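PDB 3TEV: glycosyl hyrolase, family 3 from Deinococcus radiodurans, which probably hydrolyses O-glycosidic bonds in carbohydrates, using a TIM-type barrel domain. Local coordinates for residues Pro15-Pro18 / Gly19-Leu22; Asn53-Ser56 / Ala57-Arg61; Gln108-Glu111 / Asp112-Ala116; Thr239-Pro242 / Arg243-Thr246; Ala307-Val310 / Pro311-Ala315. All coordinates share one frame; numbering follows the deposited sequence.

Contact 1 (Pro15-Pro18 / Gly19-Leu22); sequences PVRP and GQLL
Gln-20 reaches back along the chain to Arg-17, and its side-chain OE1 accepts a hydrogen bond from the backbone N of Arg-17 at 2.8 Å with a nearly straight N-H...O angle of 173°. The donor stands 51° out of the amide plane, above it. CG of Gln-20 is anti to the carbonyl carbon (chi1 -65°) and the chain is extended beyond it, which carries the amide past the Arg-17 carbonyl to the amide nitrogen of the same residue. Backbone bonds close the tight side: Gln-20 N donates to Arg-17 O at 3.0 Å and Leu-21 N to Pro-18 O at 3.1 Å, consecutive i to i+3 bonds of a 3-10 turn. Apolar packing within the turn is thin, Val-16 CG1 lying 4.3 Å from Leu-21 CD1. The other side is looser and wet, where a water donates to Pro-15 O and accepts from Gln-20 NE2 at a long 3.3 Å. The Arg-17 side chain leads away from the turn, its NH2 bonded to Glu-41 O. With an alanine in place of Gln-20, Arg-17 N would probably lose its acceptor and Arg-321 NH1 one of its partners. The turn leads directly into strand 22-24 of the barrel; Val-16 and Leu-21 pack on Val-317 of helix 314-330, while Pro-18 and Leu-22 meet helix 296-309.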
loop_
_atom_site.group_PDB
_atom_site.type_symbol
_atom_site.label_atom_id
_atom_site.label_comp_id
_atom_site.label_asym_id
_atom_site.label_seq_id
_atom_site.Cartn_x
_atom_site.Cartn_y
_atom_site.Cartn_z
ATOM N N PRO A 15 -22.664 4.725 9.217
ATOM C CA PRO A 15 -22.511 3.625 8.259
ATOM C C PRO A 15 -21.312 3.843 7.338
ATOM O O PRO A 15 -20.905 4.980 7.103
ATOM C CB PRO A 15 -23.832 3.617 7.477
ATOM C CG PRO A 15 -24.541 4.874 7.850
ATOM C CD PRO A 15 -23.962 5.421 9.102
ATOM N N VAL A 16 -20.714 2.754 6.870
ATOM C CA VAL A 16 -19.532 2.842 6.022
ATOM C C VAL A 16 -19.921 3.429 4.674
ATOM O O VAL A 16 -20.906 3.019 4.085
ATOM C CB VAL A 16 -18.881 1.470 5.817
ATOM C CG1 VAL A 16 -17.658 1.581 4.889
ATOM C CG2 VAL A 16 -18.480 0.869 7.166
ATOM N N ARG A 17 -19.158 4.394 4.194
ATOM C CA ARG A 17 -19.383 4.927 2.861
ATOM C C ARG A 17 -18.352 4.373 1.889
ATOM O O ARG A 17 -17.235 4.071 2.283
ATOM C CB ARG A 17 -19.312 6.436 2.892
ATOM C CG ARG A 17 -20.315 7.038 3.861
ATOM C CD ARG A 17 -20.138 8.524 3.921
ATOM N NE ARG A 17 -20.543 9.113 2.650
ATOM C CZ ARG A 17 -20.343 10.383 2.315
ATOM N NH1 ARG A 17 -19.720 11.207 3.177
ATOM N NH2 ARG A 17 -20.771 10.812 1.118
ATOM N N PRO A 18 -18.723 4.254 0.602
ATOM C CA PRO A 18 -17.775 3.697 -0.373
ATOM C C PRO A 18 -16.471 4.482 -0.423
ATOM O O PRO A 18 -15.432 3.884 -0.563
ATOM C CB PRO A 18 -18.516 3.793 -1.717
ATOM C CG PRO A 18 -19.757 4.611 -1.455
ATOM C CD PRO A 18 -20.043 4.556 0.013
ATOM N N GLY A 19 -16.521 5.806 -0.285
ATOM C CA GLY A 19 -15.287 6.608 -0.322
ATOM C C GLY A 19 -14.309 6.325 0.808
ATOM O O GLY A 19 -13.126 6.630 0.697
ATOM N N GLN A 20 -14.793 5.747 1.905
ATOM C CA GLN A 20 -13.943 5.442 3.055
ATOM C C GLN A 20 -13.058 4.210 2.822
ATOM O O GLN A 20 -12.195 3.879 3.650
ATOM C CB GLN A 20 -14.811 5.280 4.297
ATOM C CG GLN A 20 -15.523 6.602 4.683
ATOM C CD GLN A 20 -16.572 6.461 5.777
ATOM O OE1 GLN A 20 -17.195 5.390 5.949
ATOM N NE2 GLN A 20 -16.803 7.570 6.514
ATOM N N LEU A 21 -13.254 3.549 1.677
ATOM C CA LEU A 21 -12.467 2.354 1.333
ATOM C C LEU A 21 -11.519 2.610 0.161
ATOM O O LEU A 21 -10.911 1.681 -0.358
ATOM C CB LEU A 21 -13.400 1.169 1.028
ATOM C CG LEU A 21 -14.437 0.834 2.114
ATOM C CD1 LEU A 21 -15.502 -0.169 1.585
ATOM C CD2 LEU A 21 -13.768 0.335 3.403
ATOM N N LEU A 22 -11.401 3.872 -0.258
ATOM C CA LEU A 22 -10.544 4.212 -1.393
ATOM C C LEU A 22 -9.414 5.149 -1.018
ATOM O O LEU A 22 -9.562 6.014 -0.141
ATOM C CB LEU A 22 -11.337 4.863 -2.527
ATOM C CG LEU A 22 -12.593 4.236 -3.115
ATOM C CD1 LEU A 22 -13.015 5.073 -4.344
ATOM C CD2 LEU A 22 -12.363 2.777 -3.514
HETATM O O HOH W 1 -19.802 7.711 7.777
#

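Contact 2 (Asn53-Ser56 / Ala57-Arg61); sequences NVES and AEQLR
A capping box opens helix 57-71, with Ser-56 as N-cap and Gln-59 as its reciprocal partner. Ser-56 OG accepts a hydrogen bond from Gln-59 N at 3.3 Å, and in return Gln-59 OE1 accepts one from Ser-56 N, also at 3.3 Å, with that donor in the carbonyl plane of the side-chain amide. OE1 has a second donor, Glu-55 N, which is closer at 2.8 Å but lies 46° out of the same plane. Two successive backbone amides of the incoming loop thus converge on one amide oxygen. The other end of the amide is held as well: NE2 donates to Asn-53 O at 2.9 Å along a bent path (135°) and has a further acceptor in Pro-29 O, so both ends of this buried group are satisfied and its rotation is fixed. The side chain gets there by leaving with CG anti to the backbone N (chi1 158°) and then bending at chi2, which folds the amide back under the loop. Leu-60 N adds the first helical bond, to Ser-56 O at 2.9 Å, and Leu-60 CD2 approaches Val-54 CG2 to 4.2 Å. Asn-53 turns its own amide elsewhere, with OD1 on Phe-50 N and ND2 on Leu-26 O and Gly-28 O. Such reciprocal bonding between the N-cap and the residue three further on defines a capping box, here between a strand-to-helix loop and its helix.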
loop_
_atom_site.group_PDB
_atom_site.type_symbol
_atom_site.label_atom_id
_atom_site.label_comp_id
_atom_site.label_asym_id
_atom_site.label_seq_id
_atom_site.Cartn_x
_atom_site.Cartn_y
_atom_site.Cartn_z
ATOM N N ASN A 53 2.587 16.378 -6.860
ATOM C CA ASN A 53 2.006 17.099 -5.704
ATOM C C ASN A 53 3.033 17.796 -4.813
ATOM O O ASN A 53 2.654 18.405 -3.801
ATOM C CB ASN A 53 1.176 16.161 -4.824
ATOM C CG ASN A 53 0.218 15.287 -5.620
ATOM O OD1 ASN A 53 0.433 14.071 -5.745
ATOM N ND2 ASN A 53 -0.846 15.895 -6.159
ATOM N N VAL A 54 4.316 17.694 -5.183
ATOM C CA VAL A 54 5.439 18.092 -4.322
ATOM C C VAL A 54 6.341 19.120 -5.005
ATOM O O VAL A 54 6.935 18.839 -6.043
ATOM C CB VAL A 54 6.300 16.860 -3.904
ATOM C CG1 VAL A 54 7.530 17.281 -3.073
ATOM C CG2 VAL A 54 5.463 15.843 -3.148
ATOM N N GLU A 55 6.438 20.306 -4.408
ATOM C CA GLU A 55 7.303 21.372 -4.917
ATOM C C GLU A 55 8.349 21.791 -3.889
ATOM O O GLU A 55 9.536 21.856 -4.200
ATOM C CB GLU A 55 6.482 22.583 -5.357
ATOM C CG GLU A 55 5.671 22.348 -6.610
ATOM C CD GLU A 55 4.880 23.575 -7.042
ATOM O OE1 GLU A 55 4.673 23.732 -8.270
ATOM O OE2 GLU A 55 4.464 24.384 -6.167
ATOM N N SER A 56 7.899 22.077 -2.671
ATOM C CA SER A 56 8.781 22.450 -1.573
ATOM C C SER A 56 8.165 21.994 -0.262
ATOM O O SER A 56 6.984 21.626 -0.221
ATOM C CB SER A 56 9.005 23.961 -1.549
ATOM O OG SER A 56 7.816 24.646 -1.193
ATOM N N ALA A 57 8.960 22.029 0.807
ATOM C CA ALA A 57 8.485 21.657 2.137
ATOM C C ALA A 57 7.362 22.577 2.653
ATOM O O ALA A 57 6.426 22.101 3.280
ATOM C CB ALA A 57 9.640 21.591 3.127
ATOM N N GLU A 58 7.464 23.873 2.364
ATOM C CA GLU A 58 6.466 24.869 2.739
ATOM C C GLU A 58 5.135 24.587 2.048
ATOM O O GLU A 58 4.079 24.624 2.689
ATOM C CB GLU A 58 6.970 26.280 2.377
ATOM C CG GLU A 58 6.145 27.470 2.930
ATOM C CD GLU A 58 6.872 28.860 2.809
ATOM O OE1 GLU A 58 6.164 29.902 2.728
ATOM O OE2 GLU A 58 8.137 28.924 2.807
ATOM N N GLN A 59 5.189 24.314 0.744
ATOM C CA GLN A 59 3.986 24.041 -0.044
ATOM C C GLN A 59 3.359 22.720 0.406
ATOM O O GLN A 59 2.148 22.628 0.575
ATOM C CB GLN A 59 4.306 24.043 -1.552
ATOM C CG GLN A 59 3.321 23.272 -2.445
ATOM C CD GLN A 59 3.581 21.766 -2.425
ATOM O OE1 GLN A 59 4.733 21.330 -2.408
ATOM N NE2 GLN A 59 2.511 20.971 -2.391
ATOM N N LEU A 60 4.198 21.713 0.611
ATOM C CA LEU A 60 3.727 20.395 1.004
ATOM C C LEU A 60 3.073 20.427 2.383
ATOM O O LEU A 60 2.040 19.778 2.606
ATOM C CB LEU A 60 4.863 19.382 0.944
ATOM C CG LEU A 60 4.553 17.898 1.103
ATOM C CD1 LEU A 60 3.406 17.442 0.216
ATOM C CD2 LEU A 60 5.811 17.080 0.820
ATOM N N ARG A 61 3.660 21.203 3.290
ATOM C CA ARG A 61 3.095 21.381 4.623
ATOM C C ARG A 61 1.711 22.020 4.549
ATOM O O ARG A 61 0.807 21.607 5.265
ATOM C CB ARG A 61 4.017 22.222 5.515
ATOM C CG ARG A 61 3.523 22.358 6.956
ATOM C CD ARG A 61 4.547 23.058 7.864
ATOM N NE ARG A 61 5.741 22.237 8.136
ATOM C CZ ARG A 61 6.939 22.395 7.556
ATOM N NH1 ARG A 61 7.949 21.595 7.882
ATOM N NH2 ARG A 61 7.145 23.356 6.656
#

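Contact 3 (Gln108-Glu111 / Asp112-Ala116); sequences QLTE and DVNAA
The side-chain amide of Gln-108 and the carboxylate of Asp-112 cross obliquely, their planes 46° apart, one turn along helix 107-124 of the TIM-type barrel. Gln-108 NE2 donates to Asp-112 OD1 at 2.9 Å; OD1 lies in the amide plane, whereas the donor comes from above the carboxylate, 36° out of its plane. The chain of Gln-108 starts with CG anti to the backbone N and bends at chi2, swinging NE2 forward over the carboxylate. OD1 also forms a salt bridge with Arg-170, which holds Glu-111 OE2 too; this shared cation probably eases the repulsion between the two acids. An asparagine in place of Asp-112 would probably cost Arg-170 one of its two charged mates and weaken the tie to the loop after helix 154-169.

On another flank Leu-109 and Val-113 lie side by side, CD1 and CG2 3.7 Å apart. Thr-110 and Asn-114 run alongside each other on the buried flank against helix 154-169, where Thr-110 OG1 bonds His-160 ND1. There the flat amide of Asn-114 points its ND2 back at Thr-110 O, 3.0 Å away and almost straight (174°), while Asn-114 N reaches that same oxygen from the opposite face of its carbonyl plane at 3.2 Å.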
loop_
_atom_site.group_PDB
_atom_site.type_symbol
_atom_site.label_atom_id
_atom_site.label_comp_id
_atom_site.label_asym_id
_atom_site.label_seq_id
_atom_site.Cartn_x
_atom_site.Cartn_y
_atom_site.Cartn_z
ATOM N N GLN A 108 21.534 -0.497 12.084
ATOM C CA GLN A 108 21.278 0.758 12.792
ATOM C C GLN A 108 21.306 1.986 11.862
ATOM O O GLN A 108 20.512 2.896 12.038
ATOM C CB GLN A 108 22.242 0.922 13.977
ATOM C CG GLN A 108 21.989 2.149 14.852
ATOM C CD GLN A 108 20.694 2.059 15.657
ATOM O OE1 GLN A 108 20.501 1.118 16.433
ATOM N NE2 GLN A 108 19.808 3.050 15.486
ATOM N N LEU A 109 22.205 2.012 10.881
ATOM C CA LEU A 109 22.196 3.079 9.881
ATOM C C LEU A 109 20.865 3.113 9.100
ATOM O O LEU A 109 20.243 4.176 8.921
ATOM C CB LEU A 109 23.368 2.922 8.912
ATOM C CG LEU A 109 23.398 3.830 7.671
ATOM C CD1 LEU A 109 23.450 5.314 8.036
ATOM C CD2 LEU A 109 24.586 3.452 6.775
ATOM N N THR A 110 20.428 1.944 8.648
ATOM C CA THR A 110 19.201 1.833 7.890
ATOM C C THR A 110 18.048 2.388 8.701
ATOM O O THR A 110 17.263 3.180 8.192
ATOM C CB THR A 110 18.938 0.378 7.488
ATOM O OG1 THR A 110 20.036 -0.082 6.698
ATOM C CG2 THR A 110 17.604 0.224 6.691
ATOM N N GLU A 111 17.956 1.987 9.963
ATOM C CA GLU A 111 16.903 2.504 10.836
ATOM C C GLU A 111 16.963 4.033 10.932
ATOM O O GLU A 111 15.954 4.702 10.755
ATOM C CB GLU A 111 16.976 1.874 12.226
ATOM C CG GLU A 111 15.876 2.371 13.143
ATOM C CD GLU A 111 15.826 1.680 14.506
ATOM O OE1 GLU A 111 16.300 0.533 14.682
ATOM O OE2 GLU A 111 15.268 2.301 15.425
ATOM N N ASP A 112 18.161 4.573 11.179
ATOM C CA ASP A 112 18.323 6.004 11.385
ATOM C C ASP A 112 18.031 6.833 10.142
ATOM O O ASP A 112 17.545 7.945 10.256
ATOM C CB ASP A 112 19.726 6.335 11.903
ATOM C CG ASP A 112 19.988 5.800 13.315
ATOM O OD1 ASP A 112 19.045 5.386 14.017
ATOM O OD2 ASP A 112 21.160 5.785 13.716
ATOM N N VAL A 113 18.344 6.311 8.962
ATOM C CA VAL A 113 18.033 7.026 7.712
ATOM C C VAL A 113 16.509 7.072 7.481
ATOM O O VAL A 113 15.946 8.085 7.053
ATOM C CB VAL A 113 18.756 6.388 6.492
ATOM C CG1 VAL A 113 18.188 6.917 5.172
ATOM C CG2 VAL A 113 20.270 6.632 6.578
ATOM N N ASN A 114 15.847 5.971 7.787
ATOM C CA ASN A 114 14.393 5.930 7.722
ATOM C C ASN A 114 13.738 6.791 8.811
ATOM O O ASN A 114 12.691 7.423 8.581
ATOM C CB ASN A 114 13.907 4.476 7.718
ATOM C CG ASN A 114 14.054 3.830 6.337
ATOM O OD1 ASN A 114 13.159 3.939 5.498
ATOM N ND2 ASN A 114 15.193 3.178 6.090
ATOM N N ALA A 115 14.374 6.846 9.980
ATOM C CA ALA A 115 13.880 7.692 11.052
ATOM C C ALA A 115 13.926 9.147 10.628
ATOM O O ALA A 115 12.962 9.876 10.866
ATOM C CB ALA A 115 14.656 7.480 12.326
ATOM N N ALA A 116 15.021 9.567 9.983
ATOM C CA ALA A 116 15.132 10.956 9.494
ATOM C C ALA A 116 14.124 11.260 8.393
ATOM O O ALA A 116 13.566 12.340 8.343
ATOM C CB ALA A 116 16.508 11.248 9.001
#

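Contact 4 (Thr239-Pro242 / Arg243-Thr246); sequences TLSP and RILT
Ile-244 N is gripped by Ser-241 twice: OG of Ser-241 accepts a hydrogen bond from it at 3.0 Å, with an N-H...O angle of 144°, and Ser-241 O takes a weaker share at 3.2 Å. The hydroxyl bond is an N-cap, for Ser-241 immediately precedes helix 242-252. OG is anti to the backbone N (chi1 171°), a setting that brings the oxygen over the first turn toward the amide of Ile-244. The hydroxyl is further bonded to Asp-233 OD2, earlier in the same loop, so this buried group links two parts of the chain to the helix start, and the acid probably helps fix its rotation. CG1 of Ile-244 lies 3.4 Å from the same Ser-241 OG; beyond it the isoleucine packs on Leu-232 and Ala-238.

The carbonyl of Ser-241 carries the regular helical bond as well, from Leu-245 N at 3.0 Å. Next to it, Thr-246 N donates to Pro-242 O at 2.9 Å. Pro-242 fits the first helical position, where its nitrogen has no hydrogen to offer and none is called for by an earlier turn. Leu-245 turns its CD1 back toward Thr-239 O, 3.7 Å away, and Leu-245 and Thr-239 both touch Thr-224 on strand 221-224. On the far flank, Thr-246 OG1 bonds Ala-285 O and Pro-242 packs on helix 275-285. A serine N-cap followed by proline at the first helical position is a classic helix start, used here at the head of a helix flanking the barrel sheet.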
loop_
_atom_site.group_PDB
_atom_site.type_symbol
_atom_site.label_atom_id
_atom_site.label_comp_id
_atom_site.label_asym_id
_atom_site.label_seq_id
_atom_site.Cartn_x
_atom_site.Cartn_y
_atom_site.Cartn_z
ATOM N N THR A 239 -3.785 -9.434 -5.598
ATOM C CA THR A 239 -4.672 -8.344 -5.209
ATOM C C THR A 239 -6.143 -8.733 -5.345
ATOM O O THR A 239 -7.013 -8.095 -4.742
ATOM C CB THR A 239 -4.432 -7.106 -6.097
ATOM O OG1 THR A 239 -4.509 -7.524 -7.457
ATOM C CG2 THR A 239 -3.036 -6.570 -5.912
ATOM N N LEU A 240 -6.432 -9.767 -6.137
ATOM C CA LEU A 240 -7.829 -10.190 -6.347
ATOM C C LEU A 240 -8.073 -11.617 -5.871
ATOM O O LEU A 240 -9.062 -12.248 -6.259
ATOM C CB LEU A 240 -8.207 -10.072 -7.832
ATOM C CG LEU A 240 -8.006 -8.707 -8.513
ATOM C CD1 LEU A 240 -8.224 -8.813 -10.032
ATOM C CD2 LEU A 240 -8.882 -7.579 -7.895
ATOM N N SER A 241 -7.161 -12.129 -5.055
ATOM C CA SER A 241 -7.173 -13.521 -4.649
ATOM C C SER A 241 -7.658 -13.715 -3.212
ATOM O O SER A 241 -6.939 -13.410 -2.281
ATOM C CB SER A 241 -5.764 -14.100 -4.781
ATOM O OG SER A 241 -5.701 -15.396 -4.195
ATOM N N PRO A 242 -8.877 -14.225 -3.026
ATOM C CA PRO A 242 -9.243 -14.563 -1.638
ATOM C C PRO A 242 -8.308 -15.599 -0.993
ATOM O O PRO A 242 -8.074 -15.523 0.219
ATOM C CB PRO A 242 -10.674 -15.120 -1.753
ATOM C CG PRO A 242 -10.837 -15.475 -3.202
ATOM C CD PRO A 242 -9.952 -14.541 -3.991
ATOM N N ARG A 243 -7.767 -16.538 -1.773
ATOM C CA ARG A 243 -6.861 -17.541 -1.211
ATOM C C ARG A 243 -5.614 -16.876 -0.602
ATOM O O ARG A 243 -5.108 -17.323 0.438
ATOM C CB ARG A 243 -6.463 -18.596 -2.252
ATOM C CG ARG A 243 -7.630 -19.487 -2.709
ATOM C CD ARG A 243 -7.206 -20.577 -3.710
ATOM N NE ARG A 243 -6.174 -21.442 -3.129
ATOM C CZ ARG A 243 -6.020 -22.738 -3.394
ATOM N NH1 ARG A 243 -6.838 -23.362 -4.242
ATOM N NH2 ARG A 243 -5.046 -23.413 -2.799
ATOM N N ILE A 244 -5.137 -15.805 -1.237
ATOM C CA ILE A 244 -3.911 -15.162 -0.794
ATOM C C ILE A 244 -4.181 -14.125 0.298
ATOM O O ILE A 244 -3.575 -14.181 1.373
ATOM C CB ILE A 244 -3.132 -14.537 -1.971
ATOM C CG1 ILE A 244 -2.602 -15.670 -2.883
ATOM C CG2 ILE A 244 -2.032 -13.608 -1.440
ATOM C CD1 ILE A 244 -1.827 -15.219 -4.091
ATOM N N LEU A 245 -5.106 -13.202 0.040
ATOM C CA LEU A 245 -5.354 -12.150 0.999
ATOM C C LEU A 245 -6.039 -12.659 2.269
ATOM O O LEU A 245 -5.693 -12.197 3.363
ATOM C CB LEU A 245 -6.144 -11.012 0.373
ATOM C CG LEU A 245 -5.552 -10.392 -0.892
ATOM C CD1 LEU A 245 -6.380 -9.211 -1.273
ATOM C CD2 LEU A 245 -4.076 -9.968 -0.758
ATOM N N THR A 246 -6.989 -13.590 2.141
ATOM C CA THR A 246 -7.727 -14.094 3.303
ATOM C C THR A 246 -7.143 -15.424 3.786
ATOM O O THR A 246 -6.756 -15.550 4.940
ATOM C CB THR A 246 -9.271 -14.202 3.048
ATOM O OG1 THR A 246 -9.810 -12.899 2.781
ATOM C CG2 THR A 246 -10.008 -14.784 4.267
#

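Contact 5 (Ala307-Val310 / Pro311-Ala315); sequences AEYV and PENQA
Tyr-309 has CG anti to its own amide nitrogen (chi1 157°), and Asn-313 has CG anti to its carbonyl carbon; these settings bring the asparagine amide beside the tyrosine ring in the turn joining helices 296-309 and 314-330 of the TIM-type barrel. The ring and amide planes are 27° apart although the two side chains cross at about a right angle. ND2 of Asn-313 approaches the ring obliquely, 3.3 Å from Tyr-309 CD1, and Asn-313 CG stands 3.5 Å from Tyr-309 CE1. Asn-313 occupies the N-cap position of helix 314-330, but its side chain looks back to the preceding helix and makes no capping bond.

Backbone bonds tighten the turn. Asn-313 N donates to Val-310 O at 3.0 Å, and Glu-312 N adds a weak bond to Tyr-309 O. Away from the turn, the tyrosine ring packs against Val-280 and Leu-283 of helix 275-285 and Val-317 of helix 314-330. The side-chain tie across the turn is the bond from Asn-313 ND2 to Tyr-309 O, 2.8 Å long, straight at 178°, with the acceptor in the plane of the amide.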
loop_
_atom_site.group_PDB
_atom_site.type_symbol
_atom_site.label_atom_id
_atom_site.label_comp_id
_atom_site.label_asym_id
_atom_site.label_seq_id
_atom_site.Cartn_x
_atom_site.Cartn_y
_atom_site.Cartn_z
ATOM N N ALA A 307 -20.107 1.536 -4.231
ATOM C CA ALA A 307 -21.400 1.948 -3.650
ATOM C C ALA A 307 -22.469 0.846 -3.712
ATOM O O ALA A 307 -23.353 0.803 -2.870
ATOM C CB ALA A 307 -21.927 3.245 -4.305
ATOM N N GLU A 308 -22.372 -0.048 -4.696
ATOM C CA GLU A 308 -23.316 -1.174 -4.827
ATOM C C GLU A 308 -22.938 -2.355 -3.934
ATOM O O GLU A 308 -23.803 -3.115 -3.500
ATOM C CB GLU A 308 -23.389 -1.647 -6.278
ATOM C CG GLU A 308 -23.761 -0.552 -7.250
ATOM C CD GLU A 308 -25.138 0.032 -6.956
ATOM O OE1 GLU A 308 -26.055 -0.732 -6.542
ATOM O OE2 GLU A 308 -25.307 1.265 -7.125
ATOM N N TYR A 309 -21.645 -2.495 -3.662
ATOM C CA TYR A 309 -21.114 -3.570 -2.828
ATOM C C TYR A 309 -21.355 -3.321 -1.332
ATOM O O TYR A 309 -21.796 -4.192 -0.600
ATOM C CB TYR A 309 -19.619 -3.732 -3.145
ATOM C CG TYR A 309 -18.767 -4.374 -2.070
ATOM C CD1 TYR A 309 -18.855 -5.743 -1.785
ATOM C CD2 TYR A 309 -17.835 -3.621 -1.361
ATOM C CE1 TYR A 309 -18.054 -6.322 -0.795
ATOM C CE2 TYR A 309 -17.037 -4.191 -0.412
ATOM C CZ TYR A 309 -17.152 -5.534 -0.123
ATOM O OH TYR A 309 -16.343 -6.070 0.858
ATOM N N VAL A 310 -21.071 -2.111 -0.901
ATOM C CA VAL A 310 -21.102 -1.716 0.500
ATOM C C VAL A 310 -22.412 -2.017 1.278
ATOM O O VAL A 310 -22.330 -2.570 2.386
ATOM C CB VAL A 310 -20.658 -0.230 0.607
ATOM C CG1 VAL A 310 -21.320 0.471 1.736
ATOM C CG2 VAL A 310 -19.138 -0.150 0.707
ATOM N N PRO A 311 -23.605 -1.684 0.712
ATOM C CA PRO A 311 -24.875 -1.907 1.459
ATOM C C PRO A 311 -25.179 -3.366 1.796
ATOM O O PRO A 311 -25.849 -3.639 2.784
ATOM C CB PRO A 311 -25.973 -1.382 0.504
ATOM C CG PRO A 311 -25.263 -0.492 -0.470
ATOM C CD PRO A 311 -23.855 -1.076 -0.608
ATOM N N GLU A 312 -24.700 -4.302 0.991
ATOM C CA GLU A 312 -24.953 -5.699 1.296
ATOM C C GLU A 312 -23.803 -6.355 2.085
ATOM O O GLU A 312 -23.837 -7.554 2.365
ATOM C CB GLU A 312 -25.311 -6.472 0.020
ATOM C CG GLU A 312 -26.625 -5.995 -0.651
ATOM C CD GLU A 312 -27.889 -6.270 0.208
ATOM O OE1 GLU A 312 -27.969 -7.336 0.874
ATOM O OE2 GLU A 312 -28.820 -5.438 0.214
ATOM N N ASN A 313 -22.804 -5.572 2.475
ATOM C CA ASN A 313 -21.634 -6.154 3.118
ATOM C C ASN A 313 -21.165 -5.320 4.319
ATOM O O ASN A 313 -19.949 -5.188 4.582
ATOM C CB ASN A 313 -20.517 -6.348 2.073
ATOM C CG ASN A 313 -20.874 -7.410 1.020
ATOM O OD1 ASN A 313 -20.682 -8.609 1.245
ATOM N ND2 ASN A 313 -21.397 -6.971 -0.128
ATOM N N GLN A 314 -22.135 -4.774 5.042
ATOM C CA GLN A 314 -21.882 -3.760 6.061
ATOM C C GLN A 314 -20.941 -4.194 7.188
ATOM O O GLN A 314 -20.078 -3.424 7.571
ATOM C CB GLN A 314 -23.203 -3.157 6.609
ATOM C CG GLN A 314 -23.747 -1.868 5.820
ATOM C CD GLN A 314 -22.758 -0.636 5.791
ATOM O OE1 GLN A 314 -22.169 -0.243 6.823
ATOM N NE2 GLN A 314 -22.591 -0.035 4.611
ATOM N N ALA A 315 -21.090 -5.404 7.718
ATOM C CA ALA A 315 -20.227 -5.854 8.805
ATOM C C ALA A 315 -18.783 -6.024 8.320
ATOM O O ALA A 315 -17.834 -5.606 8.994
ATOM C CB ALA A 315 -20.751 -7.159 9.426
#

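In the fold
All five contacts fall within one family 3 N-terminal domain, following one another along the chain without overlap. Contact 1 leads into strand 22-24, first along the chain of the strands in the parallel sheet; contact 2 starts helix 57-71, contact 3 lies on helix 107-124 and contact 4 starts helix 242-252. Contact 5 joins the last two helices. It touches contact 1, their centres 9 Å apart, Leu-21 CD1 meeting Val-310 CG2 at 3.7 Å, so the start of the domain packs against its last helices, next to strand 22-24 pairing with 290-291. Contacts 3 and 5 are farthest apart, about 42 Å between centres, on opposite sides of the chain's centre. Helix 275-285 is shared by contacts 4 and 5.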